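Local coordinates for ARO (armadillo repeats only protein) (PDB 5EWP) that is built from armadillo repeats and probably serves as a protein-binding scaffold in translocating rhoptries and attaching them to the apical pole of the malaria parasite, at residues L133-M137 with C148-C152; V176-L181 with N227-L231; I198-E202 with A242-L246. All coordinates share one frame. Residues are numbered along the deposited sequence.

Contact 1: L133-M137 with C148-C152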
loop_
_atom_site.group_PDB
_atom_site.type_symbol
_atom_site.label_atom_id
_atom_site.label_comp_id
_atom_site.label_asym_id
_atom_site.label_seq_id
_atom_site.Cartn_x
_atom_site.Cartn_y
_atom_site.Cartn_z
ATOM N N LEU A 133 -4.953 3.213 -4.895
ATOM C CA LEU A 133 -4.579 2.129 -4.001
ATOM C C LEU A 133 -5.605 0.999 -4.049
ATOM O O LEU A 133 -5.248 -0.177 -3.956
ATOM C CB LEU A 133 -4.422 2.656 -2.583
ATOM C CG LEU A 133 -3.291 3.670 -2.378
ATOM C CD1 LEU A 133 -3.428 4.295 -1.003
ATOM C CD2 LEU A 133 -1.936 3.011 -2.532
ATOM N N ILE A 134 -6.886 1.353 -4.184
ATOM C CA ILE A 134 -7.927 0.340 -4.287
ATOM C C ILE A 134 -7.784 -0.442 -5.586
ATOM O O ILE A 134 -7.917 -1.670 -5.607
ATOM C CB ILE A 134 -9.339 0.966 -4.201
ATOM C CG1 ILE A 134 -9.596 1.439 -2.772
ATOM C CG2 ILE A 134 -10.409 -0.048 -4.598
ATOM C CD1 ILE A 134 -10.849 2.312 -2.612
ATOM N N SER A 135 -7.488 0.271 -6.668
ATOM C CA SER A 135 -7.242 -0.383 -7.945
ATOM C C SER A 135 -6.066 -1.361 -7.821
ATOM O O SER A 135 -6.089 -2.463 -8.389
ATOM C CB SER A 135 -6.973 0.671 -9.027
ATOM O OG SER A 135 -6.920 0.088 -10.313
ATOM N N GLY A 136 -5.056 -0.958 -7.053
ATOM C CA GLY A 136 -3.861 -1.760 -6.834
ATOM C C GLY A 136 -4.099 -3.077 -6.114
ATOM O O GLY A 136 -3.333 -4.025 -6.268
ATOM N N MET A 137 -5.158 -3.152 -5.314
ATOM C CA MET A 137 -5.494 -4.408 -4.646
ATOM C C MET A 137 -5.917 -5.487 -5.645
ATOM O O MET A 137 -6.070 -6.652 -5.281
ATOM C CB MET A 137 -6.611 -4.196 -3.610
ATOM C CG MET A 137 -6.129 -3.577 -2.308
ATOM S SD MET A 137 -7.460 -3.567 -1.091
ATOM C CE MET A 137 -8.341 -2.119 -1.636
ATOM N N CYS A 148 -0.999 -2.304 -0.975
ATOM C CA CYS A 148 -2.099 -1.386 -1.242
ATOM C C CYS A 148 -3.195 -1.524 -0.182
ATOM O O CYS A 148 -3.703 -0.524 0.322
ATOM C CB CYS A 148 -2.679 -1.634 -2.625
ATOM S SG CYS A 148 -1.612 -1.002 -3.961
ATOM N N ALA A 149 -3.516 -2.762 0.180
ATOM C CA ALA A 149 -4.538 -3.020 1.196
ATOM C C ALA A 149 -4.137 -2.429 2.545
ATOM O O ALA A 149 -4.962 -1.809 3.221
ATOM C CB ALA A 149 -4.802 -4.517 1.327
ATOM N N GLN A 150 -2.875 -2.614 2.925
ATOM C CA GLN A 150 -2.368 -2.081 4.197
ATOM C C GLN A 150 -2.433 -0.559 4.220
ATOM O O GLN A 150 -2.803 0.028 5.222
ATOM C CB GLN A 150 -0.929 -2.534 4.452
ATOM C CG GLN A 150 -0.369 -2.090 5.813
ATOM C CD GLN A 150 -1.045 -2.789 6.980
ATOM O OE1 GLN A 150 -1.594 -2.145 7.893
ATOM N NE2 GLN A 150 -1.000 -4.112 6.968
ATOM N N THR A 151 -2.043 0.078 3.123
ATOM C CA THR A 151 -2.055 1.537 3.057
ATOM C C THR A 151 -3.478 2.074 3.138
ATOM O O THR A 151 -3.751 3.047 3.849
ATOM C CB THR A 151 -1.363 2.022 1.767
ATOM O OG1 THR A 151 -0.089 1.389 1.701
ATOM C CG2 THR A 151 -1.138 3.529 1.806
ATOM N N CYS A 152 -4.389 1.435 2.413
ATOM C CA CYS A 152 -5.813 1.786 2.528
ATOM C C CYS A 152 -6.285 1.723 3.966
ATOM O O CYS A 152 -6.978 2.624 4.437
ATOM C CB CYS A 152 -6.682 0.862 1.694
ATOM S SG CYS A 152 -6.535 1.193 -0.073
#
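The short helix 130-136 packs here on the long helix 142-156, the pairing of second and third helices inside one armadillo repeat. Only ten residues separate the segments, and all eight touching residues are buried, near the centre of the chain.

Backbone proximity comes first. The CA atoms of Leu133 and Cys148 are 5.1 Å apart, and Leu133 O lies 3.2 Å from Cys148 CB. No hydrogen bond crosses between the segments, so shape and apolar contact hold them together.

Among the apolar side chains, Leu133 points at the longer helix: its CD1 meets Thr151 CG2 at 3.7 Å and its CB meets Cys152 SG at 3.6 Å. The Thr151 hydroxyl is meanwhile bonded back to Ala147 O in its own helix. Met137 runs along the facing turn, with SD 3.7 Å from Ala149 CB and CE 4.1 Å from Cys152 SG, while Ile134 CG1 adds a 4.1 Å contact to that same sulfur. Phe166, from the first helix of the following repeat, covers Ile134, Met137 and Cys152, so the sulfur-rich cluster continues into the next layer.

Close approach depends finally on Gly136. Its CA sits 3.7 Å from Cys148 SG, and an ideal beta carbon there would come within 2.4 Å of that sulfur, a clash.

Contact 2: V176-L181 with N227-L231; sequences VNLLEL and NLKTL
Leu179 (chi1 m, chi2 t) lies over the helix 227-231, its CB 3.7 Å from Asn227 CB, its CD1 4.2 Å from Leu228 CG and its CD2 3.9 Å from Leu231 CD1. Val176 and Asn177 are helical; a type I beta turn runs from Asn177 to Glu180, and from Glu180 on the chain is extended (psi 143° at Glu180, 154° at Leu181). The register is set by Glu180 and Asn227, whose CA atoms are 5.9 Å apart. The end of the Leu181 side chain then reaches the helix, CD1 at 3.7 Å from Thr230 CG2 and CD2 at 3.9 Å from Leu231 CD2.

Asn227 (chi1 m) supplies the direct polar link: its ND2 gives a weak hydrogen bond to Val176 O, 3.0 Å at 135°. Three waters extend it. One joins Asn227 ND2 (3.0 Å), Asn177 OD1 (2.8 Å) and Glu180 OE2 (2.5 Å); another joins Asn227 OD1 (2.7 Å) and Glu180 OE2 (3.0 Å); a third donates to Leu179 O (2.8 Å) and Asn227 O (2.9 Å). Ile198 and Leu201 of helix 192-205 back Leu179 from within. Packing of one repeat's second helix end, and the turn after it, on the next repeat's second helix is consistent with armadillo solenoid stacking.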
loop_
_atom_site.group_PDB
_atom_site.type_symbol
_atom_site.label_atom_id
_atom_site.label_comp_id
_atom_site.label_asym_id
_atom_site.label_seq_id
_atom_site.Cartn_x
_atom_site.Cartn_y
_atom_site.Cartn_z
ATOM N N VAL A 176 -12.499 -7.850 0.289
ATOM C CA VAL A 176 -13.154 -9.131 0.461
ATOM C C VAL A 176 -12.561 -10.124 -0.532
ATOM O O VAL A 176 -12.351 -11.288 -0.204
ATOM C CB VAL A 176 -14.687 -9.006 0.305
ATOM C CG1 VAL A 176 -15.335 -10.377 0.188
ATOM C CG2 VAL A 176 -15.267 -8.251 1.494
ATOM N N ASN A 177 -12.252 -9.658 -1.739
ATOM C CA ASN A 177 -11.596 -10.516 -2.719
ATOM C C ASN A 177 -10.219 -11.001 -2.283
ATOM O O ASN A 177 -9.772 -12.074 -2.696
ATOM C CB ASN A 177 -11.464 -9.799 -4.060
ATOM C CG ASN A 177 -12.787 -9.662 -4.773
ATOM O OD1 ASN A 177 -13.809 -10.174 -4.312
ATOM N ND2 ASN A 177 -12.780 -8.969 -5.906
ATOM N N LEU A 178 -9.547 -10.236 -1.432
ATOM C CA LEU A 178 -8.252 -10.675 -0.930
ATOM C C LEU A 178 -8.390 -11.875 -0.001
ATOM O O LEU A 178 -7.403 -12.532 0.307
ATOM C CB LEU A 178 -7.519 -9.532 -0.210
ATOM C CG LEU A 178 -7.078 -8.373 -1.116
ATOM C CD1 LEU A 178 -6.339 -7.275 -0.351
ATOM C CD2 LEU A 178 -6.238 -8.877 -2.247
ATOM N N LEU A 179 -9.614 -12.171 0.439
ATOM C CA LEU A 179 -9.840 -13.347 1.278
ATOM C C LEU A 179 -9.791 -14.660 0.483
ATOM O O LEU A 179 -9.599 -15.737 1.056
ATOM C CB LEU A 179 -11.195 -13.251 1.982
ATOM C CG LEU A 179 -11.419 -12.073 2.927
ATOM C CD1 LEU A 179 -12.899 -12.003 3.327
ATOM C CD2 LEU A 179 -10.533 -12.199 4.155
ATOM N N GLU A 180 -9.964 -14.574 -0.827
ATOM C CA GLU A 180 -10.018 -15.777 -1.661
ATOM C C GLU A 180 -8.710 -16.569 -1.664
ATOM O O GLU A 180 -7.624 -15.998 -1.614
ATOM C CB GLU A 180 -10.408 -15.416 -3.097
ATOM C CG GLU A 180 -11.859 -14.980 -3.225
ATOM C CD GLU A 180 -12.266 -14.650 -4.653
ATOM O OE1 GLU A 180 -11.418 -14.754 -5.566
ATOM O OE2 GLU A 180 -13.436 -14.267 -4.855
ATOM N N LEU A 181 -8.825 -17.892 -1.694
ATOM C CA LEU A 181 -7.657 -18.755 -1.849
ATOM C C LEU A 181 -7.122 -18.668 -3.274
ATOM O O LEU A 181 -7.883 -18.388 -4.201
ATOM C CB LEU A 181 -8.016 -20.211 -1.518
ATOM C CG LEU A 181 -8.302 -20.559 -0.056
ATOM C CD1 LEU A 181 -8.715 -22.022 0.076
ATOM C CD2 LEU A 181 -7.109 -20.257 0.825
ATOM N N ASN A 227 -16.325 -16.354 1.681
ATOM C CA ASN A 227 -14.873 -16.504 1.655
ATOM C C ASN A 227 -14.331 -16.919 3.008
ATOM O O ASN A 227 -13.406 -17.732 3.090
ATOM C CB ASN A 227 -14.195 -15.211 1.195
ATOM C CG ASN A 227 -14.506 -14.867 -0.248
ATOM O OD1 ASN A 227 -15.030 -15.693 -0.995
ATOM N ND2 ASN A 227 -14.172 -13.648 -0.652
ATOM N N LEU A 228 -14.914 -16.352 4.065
ATOM C CA LEU A 228 -14.509 -16.656 5.428
ATOM C C LEU A 228 -14.782 -18.115 5.768
ATOM O O LEU A 228 -13.975 -18.754 6.440
ATOM C CB LEU A 228 -15.221 -15.729 6.415
ATOM C CG LEU A 228 -14.697 -14.291 6.417
ATOM C CD1 LEU A 228 -15.569 -13.392 7.274
ATOM C CD2 LEU A 228 -13.266 -14.262 6.908
ATOM N N LYS A 229 -15.920 -18.636 5.317
ATOM C CA LYS A 229 -16.240 -20.048 5.534
ATOM C C LYS A 229 -15.173 -20.951 4.914
ATOM O O LYS A 229 -14.784 -21.963 5.502
ATOM C CB LYS A 229 -17.623 -20.389 4.976
ATOM C CG LYS A 229 -18.756 -20.107 5.940
ATOM C CD LYS A 229 -20.096 -20.109 5.229
ATOM C CE LYS A 229 -21.235 -19.825 6.198
ATOM N NZ LYS A 229 -22.539 -19.696 5.481
ATOM N N THR A 230 -14.695 -20.572 3.732
ATOM C CA THR A 230 -13.616 -21.305 3.071
ATOM C C THR A 230 -12.317 -21.216 3.868
ATOM O O THR A 230 -11.592 -22.201 4.002
ATOM C CB THR A 230 -13.381 -20.788 1.637
ATOM O OG1 THR A 230 -14.569 -20.981 0.860
ATOM C CG2 THR A 230 -12.233 -21.531 0.972
ATOM N N LEU A 231 -12.015 -20.027 4.381
ATOM C CA LEU A 231 -10.785 -19.829 5.139
ATOM C C LEU A 231 -10.756 -20.579 6.475
ATOM O O LEU A 231 -9.701 -21.061 6.897
ATOM C CB LEU A 231 -10.550 -18.336 5.389
ATOM C CG LEU A 231 -10.114 -17.485 4.196
ATOM C CD1 LEU A 231 -9.896 -16.031 4.630
ATOM C CD2 LEU A 231 -8.853 -18.048 3.558
HETATM O O HOH W 1 -14.748 -12.634 -3.423
HETATM O O HOH W 2 -11.558 -17.749 0.824
HETATM O O HOH W 3 -15.617 -15.911 -3.666
#

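Contact 3: I198-E202 with A242-L246; sequences IYHLE and ASNVL
Both segments are regular alpha helix, and their axes run nearly parallel, 25° apart in N-to-C direction (signed crossing angle 25°), with a closest approach of 10.4 Å. The nearest CA pairs are Ile198 with Ser243 (6.9 Å) and, about one turn on, Glu202 with Leu246 (7.1 Å). These are the third helices of successive armadillo repeats, which line the concave side of such solenoids.

Ile198 (chi1 m, chi2 t) reaches forward, its CD1 4.0 Å from Ala242 CB and 3.4 Å from Ser243 OG, whose hydroxyl is bonded to Leu239 O in its own helix. Leu246 (chi1 t, chi2 p) answers from the other side: CD2 meets Ile198 CG2 at 4.0 Å and Leu201 CB at 3.9 Å, and CD1 meets Glu202 CG at 4.0 Å. Tyr199 adds a looser touch, CE1 to Ala242 CB at 4.2 Å.

At the more exposed end, Glu202 OE2 lies 3.7 Å from Val245 CG1. A water donates to Glu202 OE2 (2.7 Å) and to Ala242 O (2.8 Å). With no direct hydrogen bond between the segments, cohesion rests on aliphatic side chains, while the single water bridge lets the carboxylate stay hydrated beside them.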
loop_
_atom_site.group_PDB
_atom_site.type_symbol
_atom_site.label_atom_id
_atom_site.label_comp_id
_atom_site.label_asym_id
_atom_site.label_seq_id
_atom_site.Cartn_x
_atom_site.Cartn_y
_atom_site.Cartn_z
ATOM N N ILE A 198 -8.492 -10.081 6.766
ATOM C CA ILE A 198 -9.447 -10.284 7.851
ATOM C C ILE A 198 -9.331 -9.128 8.837
ATOM O O ILE A 198 -10.324 -8.509 9.217
ATOM C CB ILE A 198 -9.205 -11.599 8.599
ATOM C CG1 ILE A 198 -9.529 -12.790 7.701
ATOM C CG2 ILE A 198 -10.072 -11.662 9.866
ATOM C CD1 ILE A 198 -9.109 -14.118 8.295
ATOM N N TYR A 199 -8.102 -8.828 9.228
ATOM C CA TYR A 199 -7.864 -7.740 10.175
ATOM C C TYR A 199 -8.260 -6.386 9.598
ATOM O O TYR A 199 -8.741 -5.513 10.315
ATOM C CB TYR A 199 -6.403 -7.735 10.607
ATOM C CG TYR A 199 -5.988 -8.981 11.354
ATOM C CD1 TYR A 199 -6.878 -9.656 12.191
ATOM C CD2 TYR A 199 -4.700 -9.484 11.224
ATOM C CE1 TYR A 199 -6.483 -10.804 12.876
ATOM C CE2 TYR A 199 -4.301 -10.620 11.899
ATOM C CZ TYR A 199 -5.186 -11.276 12.717
ATOM O OH TYR A 199 -4.749 -12.407 13.368
ATOM N N HIS A 200 -8.038 -6.193 8.300
ATOM C CA HIS A 200 -8.446 -4.943 7.674
ATOM C C HIS A 200 -9.967 -4.765 7.739
ATOM O O HIS A 200 -10.462 -3.674 8.016
ATOM C CB HIS A 200 -7.972 -4.881 6.212
ATOM C CG HIS A 200 -6.481 -4.910 6.047
ATOM N ND1 HIS A 200 -5.608 -4.486 7.029
ATOM C CD2 HIS A 200 -5.708 -5.323 5.008
ATOM C CE1 HIS A 200 -4.365 -4.624 6.598
ATOM N NE2 HIS A 200 -4.398 -5.136 5.378
ATOM N N LEU A 201 -10.704 -5.838 7.458
ATOM C CA LEU A 201 -12.158 -5.787 7.488
ATOM C C LEU A 201 -12.681 -5.482 8.892
ATOM O O LEU A 201 -13.598 -4.680 9.053
ATOM C CB LEU A 201 -12.739 -7.104 6.970
ATOM C CG LEU A 201 -12.567 -7.294 5.460
ATOM C CD1 LEU A 201 -12.844 -8.745 5.054
ATOM C CD2 LEU A 201 -13.467 -6.324 4.693
ATOM N N GLU A 202 -12.077 -6.097 9.902
ATOM C CA GLU A 202 -12.429 -5.786 11.279
ATOM C C GLU A 202 -12.189 -4.307 11.582
ATOM O O GLU A 202 -13.032 -3.652 12.206
ATOM C CB GLU A 202 -11.636 -6.662 12.251
ATOM C CG GLU A 202 -12.059 -8.122 12.251
ATOM C CD GLU A 202 -11.330 -8.943 13.300
ATOM O OE1 GLU A 202 -10.146 -8.647 13.570
ATOM O OE2 GLU A 202 -11.940 -9.887 13.852
ATOM N N ALA A 242 -9.035 -16.601 13.270
ATOM C CA ALA A 242 -9.381 -15.235 12.880
ATOM C C ALA A 242 -10.603 -15.231 11.972
ATOM O O ALA A 242 -11.505 -14.396 12.120
ATOM C CB ALA A 242 -8.204 -14.556 12.194
ATOM N N SER A 243 -10.631 -16.191 11.051
ATOM C CA SER A 243 -11.743 -16.343 10.117
ATOM C C SER A 243 -13.022 -16.660 10.861
ATOM O O SER A 243 -14.073 -16.079 10.587
ATOM C CB SER A 243 -11.447 -17.441 9.099
ATOM O OG SER A 243 -10.121 -17.335 8.608
ATOM N N ASN A 244 -12.922 -17.579 11.816
ATOM C CA ASN A 244 -14.055 -17.918 12.663
ATOM C C ASN A 244 -14.591 -16.699 13.403
ATOM O O ASN A 244 -15.800 -16.473 13.438
ATOM C CB ASN A 244 -13.670 -19.012 13.664
ATOM C CG ASN A 244 -14.882 -19.677 14.295
ATOM O OD1 ASN A 244 -15.919 -19.850 13.650
ATOM N ND2 ASN A 244 -14.755 -20.057 15.562
ATOM N N VAL A 245 -13.682 -15.912 13.975
ATOM C CA VAL A 245 -14.053 -14.726 14.745
ATOM C C VAL A 245 -14.820 -13.686 13.924
ATOM O O VAL A 245 -15.871 -13.201 14.358
ATOM C CB VAL A 245 -12.810 -14.053 15.359
ATOM C CG1 VAL A 245 -13.170 -12.704 15.965
ATOM C CG2 VAL A 245 -12.184 -14.959 16.412
ATOM N N LEU A 246 -14.310 -13.344 12.742
ATOM C CA LEU A 246 -14.995 -12.363 11.908
ATOM C C LEU A 246 -16.303 -12.933 11.387
ATOM O O LEU A 246 -17.299 -12.216 11.289
ATOM C CB LEU A 246 -14.110 -11.906 10.745
ATOM C CG LEU A 246 -14.726 -10.905 9.756
ATOM C CD1 LEU A 246 -15.302 -9.682 10.454
ATOM C CD2 LEU A 246 -13.696 -10.481 8.714
HETATM O O HOH W 4 -10.582 -12.129 13.380
#

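From the N terminus, contact 1 closes first, across only ten intervening residues, between two helices of one repeat. It ends before the others open. Segment 176-181 then starts contact 2 and segment 198-202 contact 3; their partners, 227-231 and 242-246, follow in the same order, so the two contacts cross rather than nest. Together they fasten the last repeat to the one before it, and they share packing: Leu179 CD2 is 3.7 Å from Ile198 CG1, and Leu228 CD1 is 3.6 Å from Leu246 CG. Contact 1 is coupled to both through Ala149, whose CB touches Leu178 CD1 (3.6 Å) and His200 CD2 (3.9 Å), both in the middle repeat; contacts 2 and 3 carry the connection on to the last one.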